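Local coordinates for protein Isomerase/lactonizing enzyme (PDB 2NQL) that is of unknown function but belongs to the mandelate racemase/muconate lactonizing enzyme family of the enolase superfamily and binds a sodium ion, at residues 237-242 against 258-263; 262-267 against 281-286. One frame throughout, in Å; residues are numbered along the deposited sequence.

Interactions 1 and 2 are successive strand pairings in the barrel domain of an enolase-superfamily protein. They share Ile262 and Ala263, because strand 262-264 lies between strands 239-240 and 285-286. Their centres are 8 Å apart. Phe238, Ala263 and Ile285 line one face of the sheet; Phe238 CD2 meets Ile285 CD1 at 3.6 Å. Before the strands, Pro261 CB packs on Ala284 CB at 3.6 Å. At the C-terminal ends of the strands the sodium ion ties the two contacts together. Glu240 of interaction 1 and Glu266 of interaction 2 each give it one carboxylate oxygen. Glu240 OE2 and Glu266 OE1 come within 3.1 Å, a closeness of like charges that the shared cation would be expected to offset.

Interaction 1: residues 237-242 against 258-263; sequences WFAEAP and TDVPIA. With NA (sodium ion), chain G.
Ala263 puts its methyl into the angle between Phe238 and Glu240, on the face that these two share. Its CB lies 3.5 Å from Phe238 CD1 and meets the ring obliquely. Phe238 CG sits between backbone N and carbonyl carbon (chi1 58°), and this holds the ring alongside the methyl. On the CE2 side of the ring, Phe238 CE2 lies over the Trp237 indole, 3.4 Å above the centre of its plane. On the opposite face Ala239 CB fits between Val260 CG1 and Ile262 CD1. There the Ile262 and Pro242 side chains cross obliquely, Ile262 CG2 touching Pro242 CG and CD. Helices 221-231 and 248-255 cover this face. The Pro261 ring lies against Trp237 O.

Between the two faces runs a parallel ladder. Ala239 N reaches Pro261 O at 2.9 Å, nearly along the C=O axis. Ala263 N binds Ala239 O from above the carbonyl plane, and Ala241 N closes the run on Ala263 O at 3.0 Å. The two strands and helix 248-255 form a beta-alpha-beta unit of the barrel.

Glu240 CG is anti to the backbone N (chi1 158°), and the extended chain carries OE2 to the sodium ion at 2.3 Å. OE1 takes a salt bridge from Lys184 and a hydrogen bond from Gln287. Cation and lysine together would keep this buried carboxylate ionised.

Interaction 2: residues 262-267 against 281-286; sequences IAVGEE and CRIAIV. With NA (sodium ion), chain G.
Strand 262-264, helix 271-278 and strand 285-286 make a beta-alpha-beta unit of the enolase-superfamily barrel, and this contact is its parallel strand pairing. Ile262 O is gripped twice, by Ala284 N at 3.0 Å and by Ile285 N at 3.2 Å. Both donors lie in its carbonyl plane. The helix-like backbone of Ala284 (psi -36°) turns the two N-H groups to the same oxygen. Val264 N then binds Ile285 O at 3.2 Å. Nearer the start of the strands, water 3 bridges Ile262 N and Arg282 O, extending the link between the segments.

On the face of Ala263, its CB meets Ile285 CB at 3.8 Å. On the other face Val264 and Ile283 cross at about a right angle: Val264 CG2, in the crowded position between N and C, touches both Ile283 CD1 and Ile283 CG2. Leu251 and Ile278 of the outer helices cover Ile283.

Past the strand, Gly265 makes the turn with a phi of 130°, where a side chain would strike the preceding carbonyl oxygen. Glu266 CG is in the crowded position (chi1 74°), and the extended chain brings OE1 to the sodium ion at 2.2 Å. Glu266 N donates to water 1, which also lies on the ion. Glu266 thus meets the ion directly through OE1 and again through water 1, and the cation would stabilise the ionised carboxylate.

Interaction 1: residues 237-242 against 258-263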
loop_
_atom_site.group_PDB
_atom_site.type_symbol
_atom_site.label_atom_id
_atom_site.label_comp_id
_atom_site.label_asym_id
_atom_site.label_seq_id
_atom_site.Cartn_x
_atom_site.Cartn_y
_atom_site.Cartn_z
ATOM N N TRP A 237 -12.911 10.052 -26.496
ATOM C CA TRP A 237 -11.930 9.014 -26.784
ATOM C C TRP A 237 -11.961 7.934 -25.705
ATOM O O TRP A 237 -12.114 6.750 -26.015
ATOM C CB TRP A 237 -10.555 9.697 -26.875
ATOM C CG TRP A 237 -9.326 8.857 -27.019
ATOM C CD1 TRP A 237 -9.222 7.570 -27.459
ATOM C CD2 TRP A 237 -8.000 9.301 -26.748
ATOM N NE1 TRP A 237 -7.900 7.174 -27.462
ATOM C CE2 TRP A 237 -7.130 8.223 -27.032
ATOM C CE3 TRP A 237 -7.460 10.514 -26.276
ATOM C CZ2 TRP A 237 -5.753 8.308 -26.841
ATOM C CZ3 TRP A 237 -6.082 10.609 -26.099
ATOM C CH2 TRP A 237 -5.242 9.511 -26.400
ATOM N N PHE A 238 -11.806 8.346 -24.450
ATOM C CA PHE A 238 -12.050 7.471 -23.313
ATOM C C PHE A 238 -12.504 8.277 -22.102
ATOM O O PHE A 238 -12.309 9.507 -22.048
ATOM C CB PHE A 238 -10.840 6.573 -23.006
ATOM C CG PHE A 238 -9.549 7.326 -22.714
ATOM C CD1 PHE A 238 -9.301 7.864 -21.447
ATOM C CD2 PHE A 238 -8.566 7.454 -23.692
ATOM C CE1 PHE A 238 -8.094 8.534 -21.154
ATOM C CE2 PHE A 238 -7.356 8.121 -23.422
ATOM C CZ PHE A 238 -7.127 8.677 -22.145
ATOM N N ALA A 239 -13.110 7.583 -21.138
ATOM C CA ALA A 239 -13.439 8.160 -19.837
ATOM C C ALA A 239 -12.505 7.506 -18.831
ATOM O O ALA A 239 -12.512 6.293 -18.675
ATOM C CB ALA A 239 -14.912 7.894 -19.476
ATOM N N GLU A 240 -11.665 8.322 -18.203
ATOM C CA GLU A 240 -10.628 7.802 -17.309
ATOM C C GLU A 240 -11.078 7.963 -15.851
ATOM O O GLU A 240 -11.670 8.987 -15.497
ATOM C CB GLU A 240 -9.304 8.524 -17.586
ATOM C CG GLU A 240 -8.314 8.492 -16.436
ATOM C CD GLU A 240 -7.068 9.305 -16.718
ATOM O OE1 GLU A 240 -6.789 9.620 -17.887
ATOM O OE2 GLU A 240 -6.300 9.585 -15.766
ATOM N N ALA A 241 -10.791 6.953 -15.020
ATOM C CA ALA A 241 -10.994 7.023 -13.551
ATOM C C ALA A 241 -12.410 7.513 -13.182
ATOM O O ALA A 241 -12.575 8.571 -12.543
ATOM C CB ALA A 241 -9.905 7.908 -12.886
ATOM N N PRO A 242 -13.441 6.783 -13.644
ATOM C CA PRO A 242 -14.817 7.239 -13.406
ATOM C C PRO A 242 -15.254 7.212 -11.928
ATOM O O PRO A 242 -16.105 8.009 -11.516
ATOM C CB PRO A 242 -15.645 6.242 -14.217
ATOM C CG PRO A 242 -14.821 5.026 -14.300
ATOM C CD PRO A 242 -13.408 5.518 -14.404
ATOM N N THR A 258 -21.803 1.695 -20.241
ATOM C CA THR A 258 -21.481 2.640 -21.305
ATOM C C THR A 258 -20.588 1.976 -22.334
ATOM O O THR A 258 -19.845 1.046 -22.013
ATOM C CB THR A 258 -20.846 3.956 -20.773
ATOM O OG1 THR A 258 -20.628 4.855 -21.868
ATOM C CG2 THR A 258 -19.505 3.697 -20.040
ATOM N N ASP A 259 -20.706 2.430 -23.582
ATOM C CA ASP A 259 -19.863 1.965 -24.679
ATOM C C ASP A 259 -18.599 2.820 -24.804
ATOM O O ASP A 259 -17.662 2.433 -25.496
ATOM C CB ASP A 259 -20.628 2.001 -26.010
ATOM C CG ASP A 259 -21.774 1.004 -26.060
ATOM O OD1 ASP A 259 -21.511 -0.220 -25.990
ATOM O OD2 ASP A 259 -22.938 1.451 -26.172
ATOM N N VAL A 260 -18.593 3.979 -24.146
ATOM C CA VAL A 260 -17.397 4.812 -24.045
ATOM C C VAL A 260 -16.287 3.989 -23.390
ATOM O O VAL A 260 -16.510 3.401 -22.328
ATOM C CB VAL A 260 -17.691 6.122 -23.272
ATOM C CG1 VAL A 260 -16.421 6.955 -23.117
ATOM C CG2 VAL A 260 -18.778 6.933 -24.018
ATOM N N PRO A 261 -15.119 3.865 -24.066
ATOM C CA PRO A 261 -13.996 3.103 -23.505
ATOM C C PRO A 261 -13.599 3.600 -22.111
ATOM O O PRO A 261 -13.539 4.815 -21.871
ATOM C CB PRO A 261 -12.870 3.361 -24.508
ATOM C CG PRO A 261 -13.596 3.605 -25.804
ATOM C CD PRO A 261 -14.794 4.402 -25.404
ATOM N N ILE A 262 -13.362 2.666 -21.195
ATOM C CA ILE A 262 -12.986 3.046 -19.833
ATOM C C ILE A 262 -11.487 2.846 -19.656
ATOM O O ILE A 262 -10.954 1.811 -20.023
ATOM C CB ILE A 262 -13.795 2.278 -18.745
ATOM C CG1 ILE A 262 -15.317 2.489 -18.909
ATOM C CG2 ILE A 262 -13.325 2.652 -17.327
ATOM C CD1 ILE A 262 -15.770 3.918 -18.943
ATOM N N ALA A 263 -10.819 3.859 -19.105
ATOM C CA ALA A 263 -9.374 3.791 -18.895
ATOM C C ALA A 263 -9.068 3.925 -17.397
ATOM O O ALA A 263 -9.632 4.795 -16.735
ATOM C CB ALA A 263 -8.685 4.920 -19.674
HETATM NA NA NA G . -4.253 8.617 -15.691
HETATM O O HOH W 1 -5.504 6.148 -14.790
HETATM O O HOH W 2 -3.067 8.945 -17.720
#

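Interaction 2: residues 262-267 against 281-286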
loop_
_atom_site.group_PDB
_atom_site.type_symbol
_atom_site.label_atom_id
_atom_site.label_comp_id
_atom_site.label_asym_id
_atom_site.label_seq_id
_atom_site.Cartn_x
_atom_site.Cartn_y
_atom_site.Cartn_z
ATOM N N ILE A 262 -13.362 2.666 -21.195
ATOM C CA ILE A 262 -12.986 3.046 -19.833
ATOM C C ILE A 262 -11.487 2.846 -19.656
ATOM O O ILE A 262 -10.954 1.811 -20.023
ATOM C CB ILE A 262 -13.795 2.278 -18.745
ATOM C CG1 ILE A 262 -15.317 2.489 -18.909
ATOM C CG2 ILE A 262 -13.325 2.652 -17.327
ATOM C CD1 ILE A 262 -15.770 3.918 -18.943
ATOM N N ALA A 263 -10.819 3.859 -19.105
ATOM C CA ALA A 263 -9.374 3.791 -18.895
ATOM C C ALA A 263 -9.068 3.925 -17.397
ATOM O O ALA A 263 -9.632 4.795 -16.735
ATOM C CB ALA A 263 -8.685 4.920 -19.674
ATOM N N VAL A 264 -8.175 3.078 -16.877
ATOM C CA VAL A 264 -7.805 3.123 -15.460
ATOM C C VAL A 264 -6.353 2.660 -15.318
ATOM O O VAL A 264 -5.785 2.102 -16.258
ATOM C CB VAL A 264 -8.707 2.170 -14.579
ATOM C CG1 VAL A 264 -10.115 2.715 -14.423
ATOM C CG2 VAL A 264 -8.716 0.743 -15.162
ATOM N N GLY A 265 -5.752 2.892 -14.153
ATOM C CA GLY A 265 -4.525 2.172 -13.794
ATOM C C GLY A 265 -3.337 2.981 -13.302
ATOM O O GLY A 265 -2.356 2.390 -12.861
ATOM N N GLU A 266 -3.412 4.315 -13.358
ATOM C CA GLU A 266 -2.262 5.151 -12.979
ATOM C C GLU A 266 -1.848 4.932 -11.526
ATOM O O GLU A 266 -0.660 5.015 -11.192
ATOM C CB GLU A 266 -2.536 6.630 -13.242
ATOM C CG GLU A 266 -3.496 7.274 -12.236
ATOM C CD GLU A 266 -3.677 8.731 -12.484
ATOM O OE1 GLU A 266 -4.176 9.043 -13.582
ATOM O OE2 GLU A 266 -3.308 9.555 -11.621
ATOM N N GLU A 267 -2.823 4.590 -10.678
ATOM C CA GLU A 267 -2.558 4.492 -9.247
ATOM C C GLU A 267 -2.344 3.031 -8.804
ATOM O O GLU A 267 -2.161 2.756 -7.624
ATOM C CB GLU A 267 -3.702 5.143 -8.479
ATOM C CG GLU A 267 -4.999 4.314 -8.464
ATOM C CD GLU A 267 -5.962 4.609 -9.615
ATOM O OE1 GLU A 267 -5.517 4.818 -10.755
ATOM O OE2 GLU A 267 -7.191 4.629 -9.389
ATOM N N CYS A 281 -14.328 -6.262 -14.561
ATOM C CA CYS A 281 -14.776 -5.051 -15.296
ATOM C C CYS A 281 -14.407 -5.119 -16.783
ATOM O O CYS A 281 -13.578 -5.945 -17.172
ATOM C CB CYS A 281 -14.200 -3.768 -14.691
ATOM S SG CYS A 281 -14.162 -3.686 -12.881
ATOM N N ARG A 282 -15.041 -4.256 -17.592
ATOM C CA ARG A 282 -14.674 -4.057 -19.006
ATOM C C ARG A 282 -13.720 -2.869 -19.206
ATOM O O ARG A 282 -14.141 -1.716 -19.333
ATOM C CB ARG A 282 -15.917 -3.888 -19.878
ATOM C CG ARG A 282 -16.479 -5.203 -20.370
ATOM C CD ARG A 282 -17.832 -5.031 -21.024
ATOM N NE ARG A 282 -18.661 -6.206 -20.770
ATOM C CZ ARG A 282 -19.987 -6.235 -20.866
ATOM N NH1 ARG A 282 -20.665 -5.146 -21.220
ATOM N NH2 ARG A 282 -20.635 -7.364 -20.603
ATOM N N ILE A 283 -12.428 -3.179 -19.205
ATOM C CA ILE A 283 -11.388 -2.151 -19.212
ATOM C C ILE A 283 -10.850 -2.084 -20.638
ATOM O O ILE A 283 -10.314 -3.062 -21.167
ATOM C CB ILE A 283 -10.243 -2.476 -18.176
ATOM C CG1 ILE A 283 -10.775 -2.574 -16.723
ATOM C CG2 ILE A 283 -9.085 -1.469 -18.286
ATOM C CD1 ILE A 283 -11.679 -1.417 -16.254
ATOM N N ALA A 284 -10.982 -0.915 -21.242
ATOM C CA ALA A 284 -10.539 -0.725 -22.614
ATOM C C ALA A 284 -9.055 -0.378 -22.661
ATOM O O ALA A 284 -8.343 -0.803 -23.574
ATOM C CB ALA A 284 -11.340 0.349 -23.258
ATOM N N ILE A 285 -8.593 0.394 -21.673
ATOM C CA ILE A 285 -7.243 0.958 -21.684
ATOM C C ILE A 285 -6.678 0.862 -20.267
ATOM O O ILE A 285 -7.362 1.208 -19.308
ATOM C CB ILE A 285 -7.261 2.449 -22.112
ATOM C CG1 ILE A 285 -7.704 2.595 -23.578
ATOM C CG2 ILE A 285 -5.878 3.125 -21.932
ATOM C CD1 ILE A 285 -8.449 3.876 -23.831
ATOM N N VAL A 286 -5.440 0.398 -20.158
ATOM C CA VAL A 286 -4.663 0.608 -18.936
ATOM C C VAL A 286 -3.600 1.686 -19.045
ATOM O O VAL A 286 -2.969 1.875 -20.096
ATOM C CB VAL A 286 -4.105 -0.689 -18.320
ATOM C CG1 VAL A 286 -5.256 -1.620 -17.913
ATOM C CG2 VAL A 286 -3.131 -1.393 -19.257
HETATM NA NA NA G . -4.253 8.617 -15.691
HETATM O O HOH W 3 -14.317 -0.066 -21.499
HETATM O O HOH W 1 -5.504 6.148 -14.790
HETATM O O HOH W 2 -3.067 8.945 -17.720
#